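Local coordinates for protein alternansucrase (Leuconostoc mesenteroides, PDB 6HVG) that is a multidomain member of glycoside hydrolase family 70 that binds a calcium ion and carries repeats related to choline-binding modules, at residues 886-896 with 932-940; 921-929 with 970-978. All coordinates share one frame; numbering follows the deposited sequence.

Overall arrangement
Both contacts lie in the beta-rich part of the family 70 region, consistent with the antiparallel beta domain (domain C) of this family, some 50 and 48 Å from the chain centre to the centres of contacts 1 and 2. Each is partly buried. Contact 1 joins two loops at strand ends through a backbone bond, a histidine and a surface ion pair; contact 2 pairs two strands through their backbones, with I928 and F974 on the buried side and T927, T929 and I973 on the more exposed one. The elements are shared: strand 927-931 leads from contact 2 straight into 932-940. M932 also packs on G970 and L972, joining the contacts, whose centres are about 21 Å apart.

Contact 1 of 2, residues 886-896 with 932-940; sequences FGKGIMTSDQT and MGKAHKNQL
K934 leans on S893 and D894 from the second position of a type I beta turn, G933 to H936, where the loop after strand 927-931 meets the loop after strand 881-885 in the antiparallel beta domain. Its backbone N makes a nearly linear bond to S893 O (2.8 Å, 176° at the hydrogen). The side chain runs outward: K934 CB lies 3.5 Å from S893 O, CG is close to the same oxygen and to D894 CA, CD comes near D894 OD1, and NZ reaches D894 OD1 at 3.5 Å in a salt bridge. Bent at chi2 and chi4, the chain lies alongside D894, the two side chains pointing the same way. The T896 side chain lies across the base of the lysine, CG2 4.0 Å from K934 CB. Deeper in, the A935 methyl meets I890, with CB 3.9 Å from I890 CG2. The F886 ring turns an edge to the second loop, CD1 being 3.4 Å from M932 O, while T892 O sits over one face. Both nitrogens of the H936 imidazole donate, consistent with a protonated ring: ND1 gives a tilted bond to Q939 OE1 (2.8 Å), NE2 one to F886 O (2.8 Å) in that carbonyl's plane.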
loop_
_atom_site.group_PDB
_atom_site.type_symbol
_atom_site.label_atom_id
_atom_site.label_comp_id
_atom_site.label_asym_id
_atom_site.label_seq_id
_atom_site.Cartn_x
_atom_site.Cartn_y
_atom_site.Cartn_z
ATOM N N PHE A 886 -10.047 1.372 42.472
ATOM C CA PHE A 886 -10.366 1.498 43.899
ATOM C C PHE A 886 -9.701 2.617 44.741
ATOM O O PHE A 886 -10.313 3.079 45.696
ATOM C CB PHE A 886 -10.095 0.166 44.585
ATOM C CG PHE A 886 -10.827 -0.984 43.982
ATOM C CD1 PHE A 886 -12.213 -1.039 44.013
ATOM C CD2 PHE A 886 -10.132 -2.010 43.364
ATOM C CE1 PHE A 886 -12.900 -2.106 43.453
ATOM C CE2 PHE A 886 -10.810 -3.084 42.805
ATOM C CZ PHE A 886 -12.205 -3.133 42.850
ATOM N N GLY A 887 -8.463 3.016 44.446
ATOM C CA GLY A 887 -7.725 3.981 45.267
ATOM C C GLY A 887 -6.322 3.485 45.479
ATOM O O GLY A 887 -6.010 2.435 44.989
ATOM N N LYS A 888 -5.478 4.194 46.221
ATOM C CA LYS A 888 -4.039 3.941 46.168
ATOM C C LYS A 888 -3.567 2.565 46.600
ATOM O O LYS A 888 -2.835 1.889 45.842
ATOM C CB LYS A 888 -3.220 4.976 46.903
ATOM C CG LYS A 888 -1.829 5.094 46.304
ATOM C CD LYS A 888 -0.931 6.028 47.099
ATOM C CE LYS A 888 0.227 6.595 46.271
ATOM N NZ LYS A 888 -0.184 7.726 45.379
ATOM N N GLY A 889 -3.946 2.115 47.771
ATOM C CA GLY A 889 -3.478 0.777 48.176
ATOM C C GLY A 889 -4.550 -0.294 48.113
ATOM O O GLY A 889 -4.388 -1.372 48.680
ATOM N N ILE A 890 -5.677 0.007 47.467
ATOM C CA ILE A 890 -6.827 -0.905 47.414
ATOM C C ILE A 890 -6.796 -1.699 46.120
ATOM O O ILE A 890 -6.940 -1.148 45.044
ATOM C CB ILE A 890 -8.171 -0.153 47.492
ATOM C CG1 ILE A 890 -8.198 0.861 48.655
ATOM C CG2 ILE A 890 -9.327 -1.122 47.660
ATOM C CD1 ILE A 890 -7.973 0.262 50.033
ATOM N N MET A 891 -6.629 -3.005 46.239
ATOM C CA MET A 891 -6.385 -3.857 45.094
ATOM C C MET A 891 -7.558 -4.728 44.675
ATOM O O MET A 891 -7.535 -5.256 43.577
ATOM C CB MET A 891 -5.156 -4.735 45.372
ATOM C CG MET A 891 -3.956 -3.946 45.896
ATOM S SD MET A 891 -3.593 -2.534 44.825
ATOM C CE MET A 891 -1.924 -2.151 45.369
ATOM N N THR A 892 -8.594 -4.837 45.510
ATOM C CA THR A 892 -9.717 -5.748 45.271
ATOM C C THR A 892 -11.057 -5.132 45.648
ATOM O O THR A 892 -11.107 -4.165 46.380
ATOM C CB THR A 892 -9.518 -7.033 46.096
ATOM O OG1 THR A 892 -8.174 -7.502 45.928
ATOM C CG2 THR A 892 -10.453 -8.164 45.632
ATOM N N SER A 893 -12.139 -5.700 45.118
ATOM C CA SER A 893 -13.528 -5.390 45.535
ATOM C C SER A 893 -13.759 -5.417 47.030
ATOM O O SER A 893 -14.372 -4.515 47.585
ATOM C CB SER A 893 -14.492 -6.419 44.940
ATOM O OG SER A 893 -14.675 -6.203 43.562
ATOM N N ASP A 894 -13.293 -6.484 47.665
ATOM C CA ASP A 894 -13.585 -6.782 49.061
ATOM C C ASP A 894 -12.585 -6.225 50.064
ATOM O O ASP A 894 -12.843 -6.272 51.255
ATOM C CB ASP A 894 -13.671 -8.293 49.248
ATOM C CG ASP A 894 -14.750 -8.929 48.396
ATOM O OD1 ASP A 894 -15.762 -8.253 48.106
ATOM O OD2 ASP A 894 -14.576 -10.119 48.036
ATOM N N GLN A 895 -11.461 -5.706 49.591
ATOM C CA GLN A 895 -10.491 -5.097 50.480
ATOM C C GLN A 895 -11.080 -3.785 51.001
ATOM O O GLN A 895 -11.582 -2.964 50.225
ATOM C CB GLN A 895 -9.136 -4.900 49.779
ATOM C CG GLN A 895 -8.018 -4.463 50.731
ATOM C CD GLN A 895 -6.717 -4.128 50.042
ATOM O OE1 GLN A 895 -6.388 -4.695 49.011
ATOM N NE2 GLN A 895 -5.961 -3.212 50.617
ATOM N N THR A 896 -11.023 -3.625 52.321
ATOM C CA THR A 896 -11.652 -2.514 53.029
ATOM C C THR A 896 -10.680 -1.417 53.416
ATOM O O THR A 896 -11.098 -0.264 53.606
ATOM C CB THR A 896 -12.328 -3.008 54.325
ATOM O OG1 THR A 896 -11.362 -3.663 55.157
ATOM C CG2 THR A 896 -13.449 -3.972 54.005
ATOM N N MET A 932 -17.974 -0.138 43.357
ATOM C CA MET A 932 -16.905 0.767 43.763
ATOM C C MET A 932 -16.029 0.191 44.871
ATOM O O MET A 932 -14.959 0.717 45.133
ATOM C CB MET A 932 -17.499 2.079 44.270
ATOM C CG MET A 932 -18.213 2.906 43.211
ATOM S SD MET A 932 -17.072 3.579 41.991
ATOM C CE MET A 932 -17.399 2.511 40.649
ATOM N N GLY A 933 -16.531 -0.825 45.568
ATOM C CA GLY A 933 -15.725 -1.609 46.483
ATOM C C GLY A 933 -16.029 -1.386 47.945
ATOM O O GLY A 933 -16.506 -0.342 48.339
ATOM N N LYS A 934 -15.690 -2.373 48.756
ATOM C CA LYS A 934 -15.931 -2.364 50.204
ATOM C C LYS A 934 -15.011 -1.407 50.974
ATOM O O LYS A 934 -15.157 -1.228 52.183
ATOM C CB LYS A 934 -15.813 -3.804 50.736
ATOM C CG LYS A 934 -16.790 -4.753 50.031
ATOM C CD LYS A 934 -17.509 -5.741 50.944
ATOM C CE LYS A 934 -18.900 -6.109 50.420
ATOM N NZ LYS A 934 -18.822 -6.880 49.146
ATOM N N ALA A 935 -14.046 -0.813 50.278
ATOM C CA ALA A 935 -13.305 0.332 50.795
ATOM C C ALA A 935 -14.076 1.642 50.651
ATOM O O ALA A 935 -13.626 2.654 51.147
ATOM C CB ALA A 935 -11.953 0.429 50.106
ATOM N N HIS A 936 -15.233 1.620 49.990
ATOM C CA HIS A 936 -16.045 2.818 49.805
ATOM C C HIS A 936 -17.505 2.615 50.184
ATOM O O HIS A 936 -18.392 2.979 49.413
ATOM C CB HIS A 936 -15.959 3.273 48.350
ATOM C CG HIS A 936 -14.581 3.640 47.928
ATOM N ND1 HIS A 936 -14.124 4.935 47.967
ATOM C CD2 HIS A 936 -13.554 2.887 47.480
ATOM C CE1 HIS A 936 -12.871 4.965 47.555
ATOM N NE2 HIS A 936 -12.506 3.737 47.245
ATOM N N LYS A 937 -17.741 2.061 51.378
ATOM C CA LYS A 937 -19.101 1.861 51.865
ATOM C C LYS A 937 -19.711 3.204 52.196
ATOM O O LYS A 937 -19.044 4.083 52.751
ATOM C CB LYS A 937 -19.142 0.966 53.112
ATOM C CG LYS A 937 -18.427 -0.363 52.979
ATOM C CD LYS A 937 -18.552 -1.212 54.234
ATOM C CE LYS A 937 -17.941 -2.590 54.021
ATOM N NZ LYS A 937 -17.644 -3.292 55.290
ATOM N N ASN A 938 -20.987 3.360 51.822
ATOM C CA ASN A 938 -21.818 4.524 52.209
ATOM C C ASN A 938 -21.319 5.903 51.734
ATOM O O ASN A 938 -21.843 6.931 52.118
ATOM C CB ASN A 938 -22.021 4.509 53.720
ATOM C CG ASN A 938 -22.634 3.194 54.196
ATOM O OD1 ASN A 938 -22.034 2.471 54.996
ATOM N ND2 ASN A 938 -23.801 2.851 53.656
ATOM N N GLN A 939 -20.348 5.897 50.837
ATOM C CA GLN A 939 -19.709 7.110 50.361
ATOM C C GLN A 939 -20.539 7.826 49.288
ATOM O O GLN A 939 -21.246 7.194 48.511
ATOM C CB GLN A 939 -18.346 6.751 49.774
ATOM C CG GLN A 939 -17.494 7.942 49.400
ATOM C CD GLN A 939 -16.017 7.641 49.495
ATOM O OE1 GLN A 939 -15.609 6.505 49.749
ATOM N NE2 GLN A 939 -15.204 8.665 49.292
ATOM N N LEU A 940 -20.423 9.146 49.240
ATOM C CA LEU A 940 -21.085 9.942 48.221
ATOM C C LEU A 940 -20.179 10.064 47.029
ATOM O O LEU A 940 -18.987 10.392 47.170
ATOM C CB LEU A 940 -21.422 11.333 48.747
ATOM C CG LEU A 940 -22.468 12.107 47.941
ATOM C CD1 LEU A 940 -23.835 11.445 48.071
ATOM C CD2 LEU A 940 -22.574 13.556 48.383
#

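Contact 2 of 2, residues 921-929 with 970-978; sequences KLNNDKTIT and GDLIFHKTN
L922 starts the contact by packing on K976, the two CB atoms 3.9 Å apart. K976 CG is anti to the backbone N (chi1 -177°), and the chain stays extended as far as CE, so its methylenes run past L922 O. N924 lies alongside them, pointing the same way, with OD1 3.5 Å from K976 CD. The lysine's NZ makes a long, weak ion pair with E991, which also salt-bridges K921. At T927 the methyl CG2 lies 3.6 Å from H975 ND1, obliquely to the imidazole. I928 forms the hydrogen-bonded pair with F974: I928 N gives to F974 O at 2.7 Å (157° at the hydrogen), and F974 N returns a more bent bond to I928 O at 2.8 Å (135°). I928 O also meets the edge of the phenyl ring, 3.4 Å from F974 CD1, while W1007 makes an edge-to-face contact with that ring. T929 faces I973 in a non-hydrogen-bonded pair; T929 CG2 lies 3.4 Å from D971 CB where those two side chains cross, and T929 OG1 lies 3.8 Å from I973 CD1. The paired backbones of 927-929 and 971-975 form a two-stranded antiparallel sheet, I928 and F974 on one face, T929 and I973 on the other, within the beta domain of family 70.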
loop_
_atom_site.group_PDB
_atom_site.type_symbol
_atom_site.label_atom_id
_atom_site.label_comp_id
_atom_site.label_asym_id
_atom_site.label_seq_id
_atom_site.Cartn_x
_atom_site.Cartn_y
_atom_site.Cartn_z
ATOM N N LYS A 921 -32.313 1.093 25.217
ATOM C CA LYS A 921 -33.333 1.468 26.202
ATOM C C LYS A 921 -33.387 0.390 27.278
ATOM O O LYS A 921 -33.527 -0.779 26.960
ATOM C CB LYS A 921 -34.710 1.594 25.535
ATOM C CG LYS A 921 -34.797 2.605 24.391
ATOM C CD LYS A 921 -34.739 4.052 24.866
ATOM C CE LYS A 921 -35.951 4.424 25.706
ATOM N NZ LYS A 921 -36.011 5.889 25.967
ATOM N N LEU A 922 -33.294 0.765 28.546
ATOM C CA LEU A 922 -33.394 -0.232 29.622
ATOM C C LEU A 922 -34.826 -0.674 29.871
ATOM O O LEU A 922 -35.764 0.103 29.689
ATOM C CB LEU A 922 -32.849 0.304 30.952
ATOM C CG LEU A 922 -31.372 0.017 31.223
ATOM C CD1 LEU A 922 -30.452 0.874 30.366
ATOM C CD2 LEU A 922 -31.102 0.253 32.692
ATOM N N ASN A 923 -34.977 -1.916 30.332
ATOM C CA ASN A 923 -36.255 -2.393 30.866
ATOM C C ASN A 923 -36.555 -1.671 32.175
ATOM O O ASN A 923 -35.650 -1.217 32.863
ATOM C CB ASN A 923 -36.242 -3.917 31.088
ATOM C CG ASN A 923 -36.084 -4.704 29.789
ATOM O OD1 ASN A 923 -36.011 -4.134 28.695
ATOM N ND2 ASN A 923 -36.017 -6.025 29.906
ATOM N N ASN A 924 -37.829 -1.555 32.515
ATOM C CA ASN A 924 -38.222 -0.831 33.722
ATOM C C ASN A 924 -37.658 -1.467 35.001
ATOM O O ASN A 924 -37.260 -0.762 35.931
ATOM C CB ASN A 924 -39.748 -0.737 33.788
ATOM C CG ASN A 924 -40.323 0.085 32.653
ATOM O OD1 ASN A 924 -40.006 1.262 32.508
ATOM N ND2 ASN A 924 -41.159 -0.534 31.831
ATOM N N ASP A 925 -37.613 -2.797 35.031
ATOM C CA ASP A 925 -37.067 -3.545 36.183
ATOM C C ASP A 925 -35.536 -3.396 36.383
ATOM O O ASP A 925 -35.043 -3.383 37.522
ATOM C CB ASP A 925 -37.415 -5.035 36.046
ATOM N N LYS A 926 -34.807 -3.263 35.271
ATOM C CA LYS A 926 -33.338 -3.388 35.236
ATOM C C LYS A 926 -32.560 -2.380 36.075
ATOM O O LYS A 926 -32.865 -1.188 36.080
ATOM C CB LYS A 926 -32.827 -3.298 33.797
ATOM C CG LYS A 926 -31.363 -3.700 33.641
ATOM C CD LYS A 926 -31.099 -5.134 34.052
ATOM C CE LYS A 926 -29.710 -5.611 33.638
ATOM N NZ LYS A 926 -29.532 -7.029 34.059
ATOM N N THR A 927 -31.536 -2.887 36.761
ATOM C CA THR A 927 -30.610 -2.078 37.541
ATOM C C THR A 927 -29.187 -2.340 37.082
ATOM O O THR A 927 -28.785 -3.490 36.889
ATOM C CB THR A 927 -30.681 -2.427 39.030
ATOM O OG1 THR A 927 -30.161 -3.742 39.235
ATOM C CG2 THR A 927 -32.111 -2.374 39.485
ATOM N N ILE A 928 -28.417 -1.273 36.917
ATOM C CA ILE A 928 -27.015 -1.402 36.519
ATOM C C ILE A 928 -26.098 -0.910 37.629
ATOM O O ILE A 928 -26.287 0.169 38.171
ATOM C CB ILE A 928 -26.755 -0.682 35.185
ATOM C CG1 ILE A 928 -27.299 -1.550 34.057
ATOM C CG2 ILE A 928 -25.272 -0.443 34.961
ATOM C CD1 ILE A 928 -27.259 -0.875 32.716
ATOM N N THR A 929 -25.093 -1.722 37.956
ATOM C CA THR A 929 -24.285 -1.494 39.152
ATOM C C THR A 929 -22.780 -1.329 38.919
ATOM O O THR A 929 -22.152 -2.070 38.163
ATOM C CB THR A 929 -24.470 -2.634 40.163
ATOM O OG1 THR A 929 -25.865 -2.854 40.379
ATOM C CG2 THR A 929 -23.828 -2.267 41.466
ATOM N N GLY A 970 -21.045 -0.926 49.067
ATOM C CA GLY A 970 -20.187 -0.083 48.240
ATOM C C GLY A 970 -20.604 -0.028 46.784
ATOM O O GLY A 970 -19.808 0.312 45.933
ATOM N N ASP A 971 -21.848 -0.383 46.476
ATOM C CA ASP A 971 -22.317 -0.356 45.095
ATOM C C ASP A 971 -23.139 0.902 44.806
ATOM O O ASP A 971 -23.992 1.303 45.601
ATOM C CB ASP A 971 -23.140 -1.622 44.777
ATOM C CG ASP A 971 -22.451 -2.892 45.213
ATOM O OD1 ASP A 971 -21.209 -2.869 45.361
ATOM O OD2 ASP A 971 -23.131 -3.916 45.417
ATOM N N LEU A 972 -22.875 1.498 43.646
ATOM C CA LEU A 972 -23.705 2.575 43.123
ATOM C C LEU A 972 -24.754 1.930 42.246
ATOM O O LEU A 972 -24.399 1.346 41.220
ATOM C CB LEU A 972 -22.902 3.515 42.245
ATOM C CG LEU A 972 -21.941 4.495 42.901
ATOM C CD1 LEU A 972 -21.297 5.324 41.806
ATOM C CD2 LEU A 972 -22.667 5.383 43.895
ATOM N N ILE A 973 -26.035 2.030 42.621
ATOM C CA ILE A 973 -27.092 1.372 41.839
ATOM C C ILE A 973 -27.737 2.369 40.867
ATOM O O ILE A 973 -28.042 3.500 41.232
ATOM C CB ILE A 973 -28.180 0.725 42.720
ATOM C CG1 ILE A 973 -27.579 0.045 43.966
ATOM C CG2 ILE A 973 -28.995 -0.263 41.887
ATOM C CD1 ILE A 973 -26.912 -1.279 43.703
ATOM N N PHE A 974 -27.946 1.935 39.628
ATOM C CA PHE A 974 -28.545 2.779 38.602
ATOM C C PHE A 974 -29.761 2.087 37.999
ATOM O O PHE A 974 -29.772 0.866 37.838
ATOM C CB PHE A 974 -27.550 3.070 37.477
ATOM C CG PHE A 974 -26.384 3.926 37.887
ATOM C CD1 PHE A 974 -25.274 3.359 38.484
ATOM C CD2 PHE A 974 -26.399 5.301 37.662
ATOM C CE1 PHE A 974 -24.192 4.146 38.848
ATOM C CE2 PHE A 974 -25.318 6.100 38.022
ATOM C CZ PHE A 974 -24.215 5.524 38.615
ATOM N N HIS A 975 -30.767 2.885 37.656
ATOM C CA HIS A 975 -32.032 2.384 37.114
ATOM C C HIS A 975 -32.281 3.006 35.743
ATOM O O HIS A 975 -31.541 3.905 35.321
ATOM C CB HIS A 975 -33.193 2.725 38.066
ATOM C CG HIS A 975 -32.986 2.249 39.471
ATOM N ND1 HIS A 975 -33.388 1.004 39.901
ATOM C CD2 HIS A 975 -32.409 2.847 40.541
ATOM C CE1 HIS A 975 -33.065 0.852 41.173
ATOM N NE2 HIS A 975 -32.469 1.955 41.586
ATOM N N LYS A 976 -33.350 2.568 35.079
ATOM C CA LYS A 976 -33.770 3.167 33.812
ATOM C C LYS A 976 -33.946 4.672 33.990
ATOM O O LYS A 976 -33.475 5.463 33.188
ATOM C CB LYS A 976 -35.070 2.522 33.305
ATOM C CG LYS A 976 -35.560 3.029 31.948
ATOM C CD LYS A 976 -36.898 2.413 31.548
ATOM C CE LYS A 976 -37.338 2.861 30.159
ATOM N NZ LYS A 976 -37.799 4.288 30.141
ATOM N N THR A 977 -34.635 5.051 35.053
ATOM C CA THR A 977 -34.853 6.449 35.368
ATOM C C THR A 977 -34.190 6.719 36.714
ATOM O O THR A 977 -34.270 5.897 37.632
ATOM C CB THR A 977 -36.366 6.768 35.348
ATOM O OG1 THR A 977 -36.548 8.159 35.057
ATOM C CG2 THR A 977 -37.066 6.365 36.673
ATOM N N ASN A 978 -33.501 7.847 36.824
ATOM C CA ASN A 978 -32.808 8.195 38.062
ATOM C C ASN A 978 -33.140 9.612 38.490
ATOM O O ASN A 978 -33.279 10.511 37.650
ATOM C CB ASN A 978 -31.282 8.052 37.899
ATOM C CG ASN A 978 -30.836 6.623 37.614
ATOM O OD1 ASN A 978 -30.476 5.866 38.535
ATOM N ND2 ASN A 978 -30.851 6.241 36.328
#